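Local coordinates for protein alanine racemase 1 (Caldanaerobacter subterraneus subsp. tengcongensis MB4, PDB 4Y2W) that belongs to the alanine racemase family, whose members join an eight-stranded TIM-barrel domain to a C-terminal domain built largely of beta strands, at residues V13-I18 and S49-F54; H20-I25 and E58-F63; V255-V260 and V329-E334; L302-Y307 and T324-V329. The protein carries 1 engineered substitution. All coordinates share one frame; numbering follows the deposited sequence.

Interaction 1. Residues V13-I18 and S49-F54; sequences VYLDAI and SYVAKF
Leu-15 is the main bump of this contact, and the hollow it fills is formed by Tyr-50, Val-51 and Phe-54 on helix 48-58. Its two methyl branches divide the work. CD1 settles over the centre of the Phe-54 ring, a CH-pi contact in which Leu-15 CD1 lies 3.7 Å from the centroid of the Phe-54 ring and only 13° off its normal. The two side chains cross at about a right angle, with the methyl end over the ring face. The other branch presses on the helix itself: Leu-15 CD2 comes within 3.9 Å of Tyr-50 O. Forked leucine suits this place because one residue can serve both a ring face and a backbone ridge.

One turn further along helix 15-28, Ile-18 extends the seam, its CD1 lying 4.0 Å from Val-51 CG2. With Val-51 CG1 anti to the backbone N (chi1 169°), CG2 stands beside that N, and it is this branch that meets Ile-18. The contact sits where strand 10-14 of the mixed sheet passes into helix 15-28, beside a helix of the barrel domain. Strands 372-376 and 379-384 close over it, with Tyr-374 stacked on Tyr-50 and Tyr-376 meeting Phe-54. No hydrogen bond spans the two segments; what joins them directly is the burial and fit of apolar surface, most of it around Leu-15.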
loop_
_atom_site.group_PDB
_atom_site.type_symbol
_atom_site.label_atom_id
_atom_site.label_comp_id
_atom_site.label_asym_id
_atom_site.label_seq_id
_atom_site.Cartn_x
_atom_site.Cartn_y
_atom_site.Cartn_z
ATOM N N VAL A 13 -7.128 9.628 -12.033
ATOM C CA VAL A 13 -8.495 9.527 -11.512
ATOM C C VAL A 13 -9.450 10.388 -12.334
ATOM O O VAL A 13 -9.251 11.598 -12.468
ATOM C CB VAL A 13 -8.561 9.956 -10.032
ATOM C CG1 VAL A 13 -10.001 10.045 -9.546
ATOM C CG2 VAL A 13 -7.766 8.982 -9.179
ATOM N N TYR A 14 -10.491 9.757 -12.871
ATOM C CA TYR A 14 -11.481 10.444 -13.700
ATOM C C TYR A 14 -12.721 10.756 -12.877
ATOM O O TYR A 14 -13.616 9.927 -12.735
ATOM C CB TYR A 14 -11.810 9.605 -14.937
ATOM C CG TYR A 14 -10.620 9.508 -15.858
ATOM C CD1 TYR A 14 -9.588 8.615 -15.594
ATOM C CD2 TYR A 14 -10.494 10.351 -16.953
ATOM C CE1 TYR A 14 -8.475 8.541 -16.412
ATOM C CE2 TYR A 14 -9.385 10.286 -17.780
ATOM C CZ TYR A 14 -8.377 9.375 -17.503
ATOM O OH TYR A 14 -7.274 9.301 -18.317
ATOM N N LEU A 15 -12.750 11.971 -12.340
ATOM C CA LEU A 15 -13.802 12.406 -11.422
ATOM C C LEU A 15 -15.185 12.421 -12.063
ATOM O O LEU A 15 -16.167 12.067 -11.415
ATOM C CB LEU A 15 -13.473 13.791 -10.862
ATOM C CG LEU A 15 -12.231 13.839 -9.970
ATOM C CD1 LEU A 15 -11.730 15.268 -9.840
ATOM C CD2 LEU A 15 -12.510 13.226 -8.602
ATOM N N ASP A 16 -15.257 12.832 -13.328
ATOM C CA ASP A 16 -16.531 12.848 -14.065
ATOM C C ASP A 16 -17.105 11.439 -14.308
ATOM O O ASP A 16 -18.305 11.286 -14.529
ATOM C CB ASP A 16 -16.401 13.618 -15.389
ATOM C CG ASP A 16 -15.317 13.062 -16.295
ATOM O OD1 ASP A 16 -14.122 13.323 -16.035
ATOM O OD2 ASP A 16 -15.661 12.382 -17.282
ATOM N N ALA A 17 -16.247 10.421 -14.267
ATOM C CA ALA A 17 -16.680 9.027 -14.358
ATOM C C ALA A 17 -17.240 8.515 -13.030
ATOM O O ALA A 17 -18.137 7.671 -13.012
ATOM C CB ALA A 17 -15.528 8.146 -14.819
ATOM N N ILE A 18 -16.700 9.014 -11.923
ATOM C CA ILE A 18 -17.195 8.661 -10.591
ATOM C C ILE A 18 -18.567 9.299 -10.350
ATOM O O ILE A 18 -19.480 8.648 -9.844
ATOM C CB ILE A 18 -16.205 9.096 -9.487
ATOM C CG1 ILE A 18 -14.882 8.339 -9.631
ATOM C CG2 ILE A 18 -16.793 8.855 -8.100
ATOM C CD1 ILE A 18 -13.725 8.979 -8.889
ATOM N N SER A 49 -9.957 13.112 -0.546
ATOM C CA SER A 49 -10.122 14.563 -0.653
ATOM C C SER A 49 -10.873 14.956 -1.915
ATOM O O SER A 49 -11.949 15.545 -1.841
ATOM C CB SER A 49 -8.766 15.269 -0.626
ATOM O OG SER A 49 -8.181 15.174 0.660
ATOM N N TYR A 50 -10.307 14.615 -3.067
ATOM C CA TYR A 50 -10.885 15.018 -4.350
ATOM C C TYR A 50 -12.208 14.304 -4.643
ATOM O O TYR A 50 -13.160 14.930 -5.109
ATOM C CB TYR A 50 -9.880 14.810 -5.493
ATOM C CG TYR A 50 -8.994 16.015 -5.745
ATOM C CD1 TYR A 50 -7.796 16.185 -5.056
ATOM C CD2 TYR A 50 -9.362 16.995 -6.670
ATOM C CE1 TYR A 50 -6.990 17.289 -5.281
ATOM C CE2 TYR A 50 -8.563 18.099 -6.904
ATOM C CZ TYR A 50 -7.376 18.242 -6.206
ATOM O OH TYR A 50 -6.576 19.338 -6.437
ATOM N N VAL A 51 -12.267 13.006 -4.359
ATOM C CA VAL A 51 -13.483 12.221 -4.591
ATOM C C VAL A 51 -14.642 12.743 -3.739
ATOM O O VAL A 51 -15.762 12.881 -4.226
ATOM C CB VAL A 51 -13.247 10.720 -4.314
ATOM C CG1 VAL A 51 -14.559 9.946 -4.282
ATOM C CG2 VAL A 51 -12.319 10.131 -5.366
ATOM N N ALA A 52 -14.366 13.037 -2.472
ATOM C CA ALA A 52 -15.379 13.585 -1.575
ATOM C C ALA A 52 -15.809 14.975 -2.028
ATOM O O ALA A 52 -16.996 15.293 -2.031
ATOM C CB ALA A 52 -14.858 13.634 -0.146
ATOM N N LYS A 53 -14.835 15.795 -2.411
ATOM C CA LYS A 53 -15.101 17.146 -2.899
ATOM C C LYS A 53 -16.097 17.106 -4.056
ATOM O O LYS A 53 -17.085 17.838 -4.050
ATOM C CB LYS A 53 -13.798 17.831 -3.347
ATOM C CG LYS A 53 -13.935 19.313 -3.694
ATOM C CD LYS A 53 -12.981 19.728 -4.814
ATOM C CE LYS A 53 -13.191 21.170 -5.270
ATOM N NZ LYS A 53 -12.312 22.134 -4.548
ATOM N N PHE A 54 -15.844 16.235 -5.029
ATOM C CA PHE A 54 -16.661 16.188 -6.242
ATOM C C PHE A 54 -18.001 15.465 -6.072
ATOM O O PHE A 54 -18.963 15.780 -6.778
ATOM C CB PHE A 54 -15.856 15.619 -7.418
ATOM C CG PHE A 54 -15.089 16.668 -8.170
ATOM C CD1 PHE A 54 -13.963 17.257 -7.611
ATOM C CD2 PHE A 54 -15.519 17.103 -9.417
ATOM C CE1 PHE A 54 -13.269 18.244 -8.293
ATOM C CE2 PHE A 54 -14.828 18.090 -10.104
ATOM C CZ PHE A 54 -13.703 18.662 -9.541
#

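Interaction 2. Residues H20-I25 and E58-F63; sequences HNFREI and EGVDYF
The flat ring of Phe-22 is approached obliquely by Glu-58 CG and Val-60 CG2, while the guanidinium of Arg-23 has His-20 CA over one face, offset toward the rim, and the Glu-58 carboxylate at its edge. The setting is the TIM barrel: helix 15-28 packs on the turn that leads from helix 48-58 into barrel strand 62-65. That turn is a Schellman motif, with Gly-59 at a positive phi of 95°, where a CB would crowd the carbonyl O of Glu-58, so glycine suits the place.

Phe-22 fills the space between helix and turn. Its CD2 is 3.5 Å from Glu-58 CG, so it is the methylene part of the glutamate, not its carboxylate, that touches the ring. From the next part of the turn, Val-60 CG2 stands 3.8 Å from Phe-22 CE1. Ile-35 of barrel strand 34-38 and Leu-55 of helix 48-58 also touch Phe-22, so a large apolar ring is apt here.

Further out toward solvent, the long, flexible chains of Arg-23 and Glu-58 pair their charges beside the apolar ring. Their salt bridge joins helix 15-28 to the turn through a single nitrogen: Arg-23 NH1 donates to Glu-58 OE1 at 2.9 Å, with a bent N-H...O angle of 137°. Glu-58 OE1 receives it from above its carboxylate plane, 68° out of that plane.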
loop_
_atom_site.group_PDB
_atom_site.type_symbol
_atom_site.label_atom_id
_atom_site.label_comp_id
_atom_site.label_asym_id
_atom_site.label_seq_id
_atom_site.Cartn_x
_atom_site.Cartn_y
_atom_site.Cartn_z
ATOM N N HIS A 20 -20.620 10.159 -12.675
ATOM C CA HIS A 20 -21.512 9.430 -13.573
ATOM C C HIS A 20 -22.010 8.133 -12.942
ATOM O O HIS A 20 -23.209 7.868 -12.941
ATOM C CB HIS A 20 -20.819 9.107 -14.894
ATOM C CG HIS A 20 -21.592 8.158 -15.756
ATOM N ND1 HIS A 20 -22.408 8.581 -16.782
ATOM C CD2 HIS A 20 -21.691 6.809 -15.728
ATOM C CE1 HIS A 20 -22.965 7.531 -17.359
ATOM N NE2 HIS A 20 -22.546 6.444 -16.737
ATOM N N ASN A 21 -21.085 7.323 -12.429
ATOM C CA ASN A 21 -21.439 6.066 -11.763
ATOM C C ASN A 21 -22.333 6.305 -10.552
ATOM O O ASN A 21 -23.205 5.493 -10.248
ATOM C CB ASN A 21 -20.185 5.303 -11.323
ATOM C CG ASN A 21 -19.359 4.799 -12.491
ATOM O OD1 ASN A 21 -19.824 4.761 -13.629
ATOM N ND2 ASN A 21 -18.122 4.405 -12.210
ATOM N N PHE A 22 -22.102 7.419 -9.863
ATOM C CA PHE A 22 -22.970 7.858 -8.772
ATOM C C PHE A 22 -24.389 8.114 -9.284
ATOM O O PHE A 22 -25.359 7.638 -8.692
ATOM C CB PHE A 22 -22.389 9.114 -8.107
ATOM C CG PHE A 22 -23.341 9.818 -7.184
ATOM C CD1 PHE A 22 -23.606 9.313 -5.918
ATOM C CD2 PHE A 22 -23.962 10.998 -7.576
ATOM C CE1 PHE A 22 -24.477 9.967 -5.062
ATOM C CE2 PHE A 22 -24.835 11.654 -6.726
ATOM C CZ PHE A 22 -25.093 11.139 -5.466
ATOM N N ARG A 23 -24.502 8.850 -10.390
ATOM C CA ARG A 23 -25.804 9.116 -11.016
ATOM C C ARG A 23 -26.516 7.844 -11.514
ATOM O O ARG A 23 -27.744 7.813 -11.578
ATOM C CB ARG A 23 -25.669 10.135 -12.155
ATOM C CG ARG A 23 -25.427 11.560 -11.673
ATOM C CD ARG A 23 -25.651 12.589 -12.777
ATOM N NE ARG A 23 -24.777 12.378 -13.933
ATOM C CZ ARG A 23 -23.488 12.712 -13.988
ATOM N NH1 ARG A 23 -22.880 13.278 -12.951
ATOM N NH2 ARG A 23 -22.796 12.471 -15.095
ATOM N N GLU A 24 -25.752 6.809 -11.859
ATOM C CA GLU A 24 -26.325 5.512 -12.232
ATOM C C GLU A 24 -27.025 4.842 -11.049
ATOM O O GLU A 24 -28.058 4.197 -11.223
ATOM C CB GLU A 24 -25.250 4.573 -12.790
ATOM C CG GLU A 24 -24.682 4.997 -14.133
ATOM C CD GLU A 24 -25.678 4.845 -15.266
ATOM O OE1 GLU A 24 -26.268 3.754 -15.394
ATOM O OE2 GLU A 24 -25.866 5.816 -16.031
ATOM N N ILE A 25 -26.467 5.003 -9.853
ATOM C CA ILE A 25 -27.055 4.416 -8.649
ATOM C C ILE A 25 -28.401 5.070 -8.315
ATOM O O ILE A 25 -29.324 4.391 -7.863
ATOM C CB ILE A 25 -26.107 4.519 -7.431
ATOM C CG1 ILE A 25 -24.767 3.831 -7.717
ATOM C CG2 ILE A 25 -26.747 3.905 -6.189
ATOM C CD1 ILE A 25 -24.887 2.389 -8.166
ATOM N N GLU A 58 -21.953 16.968 -6.313
ATOM C CA GLU A 58 -22.986 16.185 -6.993
ATOM C C GLU A 58 -24.242 15.973 -6.137
ATOM O O GLU A 58 -25.268 15.528 -6.646
ATOM C CB GLU A 58 -22.414 14.831 -7.434
ATOM C CG GLU A 58 -23.070 14.247 -8.676
ATOM C CD GLU A 58 -22.813 15.066 -9.931
ATOM O OE1 GLU A 58 -23.695 15.080 -10.819
ATOM O OE2 GLU A 58 -21.736 15.693 -10.037
ATOM N N GLY A 59 -24.150 16.271 -4.841
ATOM C CA GLY A 59 -25.313 16.280 -3.954
ATOM C C GLY A 59 -25.533 14.987 -3.190
ATOM O O GLY A 59 -26.672 14.606 -2.928
ATOM N N VAL A 60 -24.446 14.315 -2.820
ATOM C CA VAL A 60 -24.529 13.068 -2.059
ATOM C C VAL A 60 -25.068 13.330 -0.648
ATOM O O VAL A 60 -24.824 14.390 -0.074
ATOM C CB VAL A 60 -23.153 12.363 -2.000
ATOM C CG1 VAL A 60 -22.183 13.107 -1.084
ATOM C CG2 VAL A 60 -23.308 10.912 -1.571
ATOM N N ASP A 61 -25.800 12.362 -0.101
ATOM C CA ASP A 61 -26.492 12.537 1.185
ATOM C C ASP A 61 -25.617 12.232 2.402
ATOM O O ASP A 61 -25.782 12.848 3.455
ATOM C CB ASP A 61 -27.755 11.668 1.231
ATOM C CG ASP A 61 -28.749 12.029 0.147
ATOM O OD1 ASP A 61 -29.099 13.220 0.039
ATOM O OD2 ASP A 61 -29.178 11.125 -0.600
ATOM N N TYR A 62 -24.704 11.276 2.259
ATOM C CA TYR A 62 -23.823 10.866 3.353
ATOM C C TYR A 62 -22.508 10.339 2.783
ATOM O O TYR A 62 -22.419 10.018 1.595
ATOM C CB TYR A 62 -24.499 9.760 4.173
ATOM C CG TYR A 62 -24.617 10.035 5.659
ATOM C CD1 TYR A 62 -23.504 9.991 6.492
ATOM C CD2 TYR A 62 -25.855 10.318 6.236
ATOM C CE1 TYR A 62 -23.618 10.233 7.854
ATOM C CE2 TYR A 62 -25.977 10.562 7.595
ATOM C CZ TYR A 62 -24.857 10.518 8.398
ATOM O OH TYR A 62 -24.972 10.754 9.745
ATOM N N PHE A 63 -21.488 10.259 3.632
ATOM C CA PHE A 63 -20.260 9.537 3.305
ATOM C C PHE A 63 -20.020 8.423 4.314
ATOM O O PHE A 63 -20.302 8.576 5.501
ATOM C CB PHE A 63 -19.051 10.474 3.292
ATOM C CG PHE A 63 -18.920 11.277 2.033
ATOM C CD1 PHE A 63 -18.728 10.649 0.814
ATOM C CD2 PHE A 63 -18.968 12.662 2.069
ATOM C CE1 PHE A 63 -18.600 11.386 -0.350
ATOM C CE2 PHE A 63 -18.837 13.408 0.909
ATOM C CZ PHE A 63 -18.654 12.768 -0.303
#

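Interaction 3. Residues V255-V260 and V329-E334; sequences VHLKDV and VEIGDE
Ile-331 lays its terminal methyl against bare backbone at a classic beta bulge, where Val-255 and His-256 both face Thr-282 of the neighbouring strand 278-283. Ile-331 CD1 is 4.0 Å from His-256 CA. Its chi2 of -58° carries CD1 to this spot, although the CB itself does not point at the strand. The longer ethyl branch of isoleucine (CG1-CD1) can reach the backbone here, while Val-255 and His-256 turn their own side chains away.

Leu-257, whose CB does point across, is gripped between two residues of the loop. Its CD1 meets Ile-331 CD1 at 3.8 Å, the two side chains sliding past each other in opposite directions. The second branch, Leu-257 CD2, touches Val-329 CG1 at 3.6 Å. No hydrogen bond joins the two segments, whose contact is apolar; just beside it, Gly-332 hydrogen-bonds to the backbone of Val-254 in the same strand of the C-terminal domain.

Strand 248-260 also faces the second subunit: His-256 meets Tyr-107 of that subunit edge-to-face, and Lys-258 NZ hydrogen-bonds to Gly-137 O of that subunit. The loop is shaped by a type II turn from Glu-330 to Asp-333, with Gly-332 at the position where positive phi is needed. The carboxylate of Glu-330 pairs with Lys-2, and its backbone is tied by Asp-333: Glu-330 N donates to Asp-333 OD2 at 2.7 Å, from above the carboxylate plane.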
loop_
_atom_site.group_PDB
_atom_site.type_symbol
_atom_site.label_atom_id
_atom_site.label_comp_id
_atom_site.label_asym_id
_atom_site.label_seq_id
_atom_site.Cartn_x
_atom_site.Cartn_y
_atom_site.Cartn_z
ATOM N N VAL A 255 11.059 3.697 -19.795
ATOM C CA VAL A 255 12.203 4.374 -19.198
ATOM C C VAL A 255 13.531 3.888 -19.793
ATOM O O VAL A 255 14.542 4.582 -19.701
ATOM C CB VAL A 255 12.138 4.204 -17.650
ATOM C CG1 VAL A 255 13.473 3.809 -17.023
ATOM C CG2 VAL A 255 11.566 5.459 -17.005
ATOM N N HIS A 256 13.527 2.711 -20.411
ATOM C CA HIS A 256 14.732 2.177 -21.033
ATOM C C HIS A 256 14.383 1.122 -22.068
ATOM O O HIS A 256 13.519 0.286 -21.829
ATOM C CB HIS A 256 15.646 1.575 -19.968
ATOM C CG HIS A 256 16.893 0.954 -20.519
ATOM N ND1 HIS A 256 17.765 1.636 -21.340
ATOM C CD2 HIS A 256 17.421 -0.282 -20.351
ATOM C CE1 HIS A 256 18.776 0.847 -21.656
ATOM N NE2 HIS A 256 18.591 -0.322 -21.068
ATOM N N LEU A 257 15.061 1.173 -23.215
ATOM C CA LEU A 257 14.921 0.165 -24.268
ATOM C C LEU A 257 16.289 -0.412 -24.630
ATOM O O LEU A 257 17.215 0.338 -24.942
ATOM C CB LEU A 257 14.295 0.787 -25.517
ATOM C CG LEU A 257 12.882 1.356 -25.370
ATOM C CD1 LEU A 257 12.585 2.346 -26.486
ATOM C CD2 LEU A 257 11.852 0.236 -25.353
ATOM N N LYS A 258 16.418 -1.738 -24.584
ATOM C CA LYS A 258 17.619 -2.405 -25.086
ATOM C C LYS A 258 17.287 -3.535 -26.054
ATOM O O LYS A 258 16.257 -4.200 -25.930
ATOM C CB LYS A 258 18.503 -2.932 -23.947
ATOM C CG LYS A 258 17.782 -3.702 -22.851
ATOM C CD LYS A 258 18.727 -4.646 -22.108
ATOM C CE LYS A 258 18.484 -4.656 -20.608
ATOM N NZ LYS A 258 17.045 -4.747 -20.244
ATOM N N ASP A 259 18.175 -3.716 -27.028
ATOM C CA ASP A 259 18.125 -4.832 -27.960
ATOM C C ASP A 259 19.036 -5.924 -27.429
ATOM O O ASP A 259 20.202 -5.661 -27.135
ATOM C CB ASP A 259 18.621 -4.393 -29.334
ATOM C CG ASP A 259 17.650 -3.470 -30.040
ATOM O OD1 ASP A 259 16.726 -3.981 -30.706
ATOM O OD2 ASP A 259 17.808 -2.237 -29.938
ATOM N N VAL A 260 18.514 -7.142 -27.302
ATOM C CA VAL A 260 19.306 -8.266 -26.798
ATOM C C VAL A 260 19.148 -9.485 -27.699
ATOM O O VAL A 260 18.137 -9.619 -28.386
ATOM C CB VAL A 260 18.916 -8.648 -25.350
ATOM C CG1 VAL A 260 19.111 -7.467 -24.415
ATOM C CG2 VAL A 260 17.482 -9.163 -25.276
ATOM N N VAL A 329 8.319 1.864 -30.823
ATOM C CA VAL A 329 8.385 2.063 -29.374
ATOM C C VAL A 329 9.460 3.094 -29.043
ATOM O O VAL A 329 10.534 3.108 -29.649
ATOM C CB VAL A 329 8.659 0.744 -28.619
ATOM C CG1 VAL A 329 8.808 0.993 -27.125
ATOM C CG2 VAL A 329 7.535 -0.252 -28.865
ATOM N N GLU A 330 9.150 3.955 -28.077
ATOM C CA GLU A 330 10.000 5.087 -27.735
ATOM C C GLU A 330 10.055 5.304 -26.229
ATOM O O GLU A 330 9.230 4.780 -25.478
ATOM C CB GLU A 330 9.468 6.356 -28.398
ATOM C CG GLU A 330 9.645 6.407 -29.906
ATOM C CD GLU A 330 9.356 7.783 -30.474
ATOM O OE1 GLU A 330 8.573 8.537 -29.856
ATOM O OE2 GLU A 330 9.917 8.113 -31.538
ATOM N N ILE A 331 11.032 6.097 -25.803
ATOM C CA ILE A 331 11.179 6.460 -24.401
ATOM C C ILE A 331 10.060 7.438 -24.062
ATOM O O ILE A 331 9.901 8.457 -24.735
ATOM C CB ILE A 331 12.546 7.128 -24.122
ATOM C CG1 ILE A 331 13.711 6.208 -24.528
ATOM C CG2 ILE A 331 12.659 7.533 -22.659
ATOM C CD1 ILE A 331 13.720 4.852 -23.853
ATOM N N GLY A 332 9.278 7.118 -23.033
ATOM C CA GLY A 332 8.173 7.972 -22.610
ATOM C C GLY A 332 6.825 7.604 -23.205
ATOM O O GLY A 332 5.855 8.351 -23.053
ATOM N N ASP A 333 6.750 6.464 -23.888
ATOM C CA ASP A 333 5.457 5.930 -24.306
ATOM C C ASP A 333 4.706 5.444 -23.073
ATOM O O ASP A 333 5.300 4.862 -22.164
ATOM C CB ASP A 333 5.615 4.784 -25.309
ATOM C CG ASP A 333 6.032 5.264 -26.690
ATOM O OD1 ASP A 333 5.883 6.475 -26.986
ATOM O OD2 ASP A 333 6.510 4.423 -27.483
ATOM N N GLU A 334 3.403 5.699 -23.045
ATOM C CA GLU A 334 2.560 5.308 -21.922
ATOM C C GLU A 334 2.420 3.789 -21.851
ATOM O O GLU A 334 2.266 3.125 -22.881
ATOM C CB GLU A 334 1.181 5.952 -22.068
ATOM C CG GLU A 334 0.202 5.637 -20.949
ATOM C CD GLU A 334 -1.143 6.299 -21.163
ATOM O OE1 GLU A 334 -1.672 6.900 -20.204
ATOM O OE2 GLU A 334 -1.664 6.225 -22.294
#

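Interaction 4. Residues L302-Y307 and T324-V329; sequences LLKGKY and TDVEGV
Lys-304 reaches from the tip of a beta hairpin across Val-326 to the backbone of Gly-328. The hairpin joins strands 300-303 and 306-311 through a type I' turn from Leu-303 to Lys-306, with Lys-304 and Gly-305 both at positive phi. From a CB that points toward loop 324-329, the lysine chain runs on through CG, which is anti to the carbonyl carbon (chi1 -59°). CD then lies 3.5 Å from Val-326 CG1, and CE stands 3.3 Å from Gly-328 O. At chi4 the chain bends (-84°), and NZ makes a weak hydrogen bond to Gly-328 O at 3.2 Å. Lysine fits this surface site because its methylenes can cover valine while the amine stays among polar atoms; Asp-333 also touches this side chain.

Val-326 is wedged between both lysines of the turn. Its second methyl, CG2, meets Lys-306 CB at 3.7 Å, whereas the amine end of Lys-306 leads away. Beta-branched valine thus offers one methyl to each. Val-308 touches both Val-326 and Leu-303, and Val-323 adds to Leu-303, which is buried and whose CD2 approaches Val-329 CG2 at 4.3 Å.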
loop_
_atom_site.group_PDB
_atom_site.type_symbol
_atom_site.label_atom_id
_atom_site.label_comp_id
_atom_site.label_asym_id
_atom_site.label_seq_id
_atom_site.Cartn_x
_atom_site.Cartn_y
_atom_site.Cartn_z
ATOM N N LEU A 302 -0.732 -2.993 -21.348
ATOM C CA LEU A 302 -1.073 -2.353 -22.614
ATOM C C LEU A 302 -0.048 -1.293 -22.983
ATOM O O LEU A 302 0.331 -0.469 -22.152
ATOM C CB LEU A 302 -2.466 -1.728 -22.548
ATOM C CG LEU A 302 -3.637 -2.709 -22.508
ATOM C CD1 LEU A 302 -4.937 -1.971 -22.229
ATOM C CD2 LEU A 302 -3.731 -3.491 -23.810
ATOM N N LEU A 303 0.390 -1.331 -24.238
ATOM C CA LEU A 303 1.336 -0.368 -24.785
ATOM C C LEU A 303 0.990 -0.174 -26.250
ATOM O O LEU A 303 1.161 -1.098 -27.050
ATOM C CB LEU A 303 2.769 -0.887 -24.644
ATOM C CG LEU A 303 3.868 -0.164 -25.435
ATOM C CD1 LEU A 303 3.956 1.304 -25.045
ATOM C CD2 LEU A 303 5.211 -0.855 -25.246
ATOM N N LYS A 304 0.491 1.012 -26.594
ATOM C CA LYS A 304 0.049 1.324 -27.958
ATOM C C LYS A 304 -1.081 0.405 -28.425
ATOM O O LYS A 304 -1.171 0.068 -29.607
ATOM C CB LYS A 304 1.223 1.249 -28.944
ATOM C CG LYS A 304 2.377 2.183 -28.625
ATOM C CD LYS A 304 3.602 1.826 -29.447
ATOM C CE LYS A 304 4.521 3.018 -29.639
ATOM N NZ LYS A 304 4.096 3.875 -30.781
ATOM N N GLY A 305 -1.940 -0.001 -27.491
ATOM C CA GLY A 305 -3.050 -0.905 -27.797
ATOM C C GLY A 305 -2.653 -2.352 -28.042
ATOM O O GLY A 305 -3.478 -3.149 -28.492
ATOM N N LYS A 306 -1.401 -2.695 -27.747
ATOM C CA LYS A 306 -0.897 -4.060 -27.889
ATOM C C LYS A 306 -0.596 -4.613 -26.505
ATOM O O LYS A 306 -0.209 -3.865 -25.601
ATOM C CB LYS A 306 0.386 -4.090 -28.726
ATOM C CG LYS A 306 0.265 -3.490 -30.117
ATOM C CD LYS A 306 -0.493 -4.398 -31.066
ATOM C CE LYS A 306 -0.623 -3.755 -32.436
ATOM N NZ LYS A 306 -1.250 -4.674 -33.427
ATOM N N TYR A 307 -0.763 -5.921 -26.346
ATOM C CA TYR A 307 -0.421 -6.587 -25.096
ATOM C C TYR A 307 1.072 -6.904 -25.050
ATOM O O TYR A 307 1.628 -7.455 -26.003
ATOM C CB TYR A 307 -1.249 -7.859 -24.924
ATOM C CG TYR A 307 -2.676 -7.570 -24.527
ATOM C CD1 TYR A 307 -3.030 -7.452 -23.186
ATOM C CD2 TYR A 307 -3.667 -7.392 -25.487
ATOM C CE1 TYR A 307 -4.331 -7.178 -22.811
ATOM C CE2 TYR A 307 -4.971 -7.116 -25.119
ATOM C CZ TYR A 307 -5.297 -7.011 -23.779
ATOM O OH TYR A 307 -6.589 -6.739 -23.396
ATOM N N THR A 324 8.956 -6.612 -28.285
ATOM C CA THR A 324 9.478 -6.999 -29.593
ATOM C C THR A 324 8.438 -6.912 -30.712
ATOM O O THR A 324 8.775 -6.583 -31.846
ATOM C CB THR A 324 10.022 -8.435 -29.548
ATOM O OG1 THR A 324 10.929 -8.563 -28.445
ATOM C CG2 THR A 324 10.736 -8.790 -30.851
ATOM N N ASP A 325 7.182 -7.202 -30.387
ATOM C CA ASP A 325 6.112 -7.230 -31.384
ATOM C C ASP A 325 5.485 -5.861 -31.642
ATOM O O ASP A 325 4.688 -5.717 -32.566
ATOM C CB ASP A 325 5.015 -8.206 -30.956
ATOM C CG ASP A 325 5.550 -9.588 -30.656
ATOM O OD1 ASP A 325 6.535 -10.004 -31.304
ATOM O OD2 ASP A 325 4.980 -10.256 -29.764
ATOM N N VAL A 326 5.833 -4.866 -30.831
ATOM C CA VAL A 326 5.259 -3.530 -30.966
ATOM C C VAL A 326 6.209 -2.622 -31.745
ATOM O O VAL A 326 7.372 -2.463 -31.367
ATOM C CB VAL A 326 4.963 -2.909 -29.588
ATOM C CG1 VAL A 326 4.293 -1.549 -29.747
ATOM C CG2 VAL A 326 4.090 -3.846 -28.765
ATOM N N GLU A 327 5.699 -2.026 -32.822
ATOM C CA GLU A 327 6.498 -1.163 -33.691
ATOM C C GLU A 327 6.459 0.297 -33.243
ATOM O O GLU A 327 5.430 0.789 -32.776
ATOM C CB GLU A 327 6.024 -1.273 -35.146
ATOM C CG GLU A 327 6.504 -2.528 -35.864
ATOM C CD GLU A 327 6.381 -2.426 -37.377
ATOM O OE1 GLU A 327 7.396 -2.657 -38.073
ATOM O OE2 GLU A 327 5.275 -2.104 -37.872
ATOM N N GLY A 328 7.594 0.978 -33.391
ATOM C CA GLY A 328 7.699 2.407 -33.105
ATOM C C GLY A 328 7.755 2.759 -31.631
ATOM O O GLY A 328 7.312 3.837 -31.235
ATOM N N VAL A 329 8.319 1.864 -30.823
ATOM C CA VAL A 329 8.385 2.063 -29.374
ATOM C C VAL A 329 9.460 3.094 -29.043
ATOM O O VAL A 329 10.534 3.108 -29.649
ATOM C CB VAL A 329 8.659 0.744 -28.619
ATOM C CG1 VAL A 329 8.808 0.993 -27.125
ATOM C CG2 VAL A 329 7.535 -0.252 -28.865
#

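In the fold
From the N terminus, interaction 1 closes a loop by bringing helix 48-58 back to the start of helix 15-28. Interaction 2 starts later on helix 15-28 and ends where helix 48-58 gives way to strand 62-65, so the two cross along the chain; they also touch, Ala-52 against Phe-63, and together fasten the early part of the barrel domain. Much later, interaction 3 spans residues 255-334 of the C-terminal domain, and interaction 4 falls wholly within that span. These two share Val-329, and Asp-333 of one touches Leu-303 and Lys-304 of the other. The centres of the two pairs lie more than 30 Å apart, yet interactions 1 and 3 reach one mixed sheet through neighbouring strands 10-14 and 248-260.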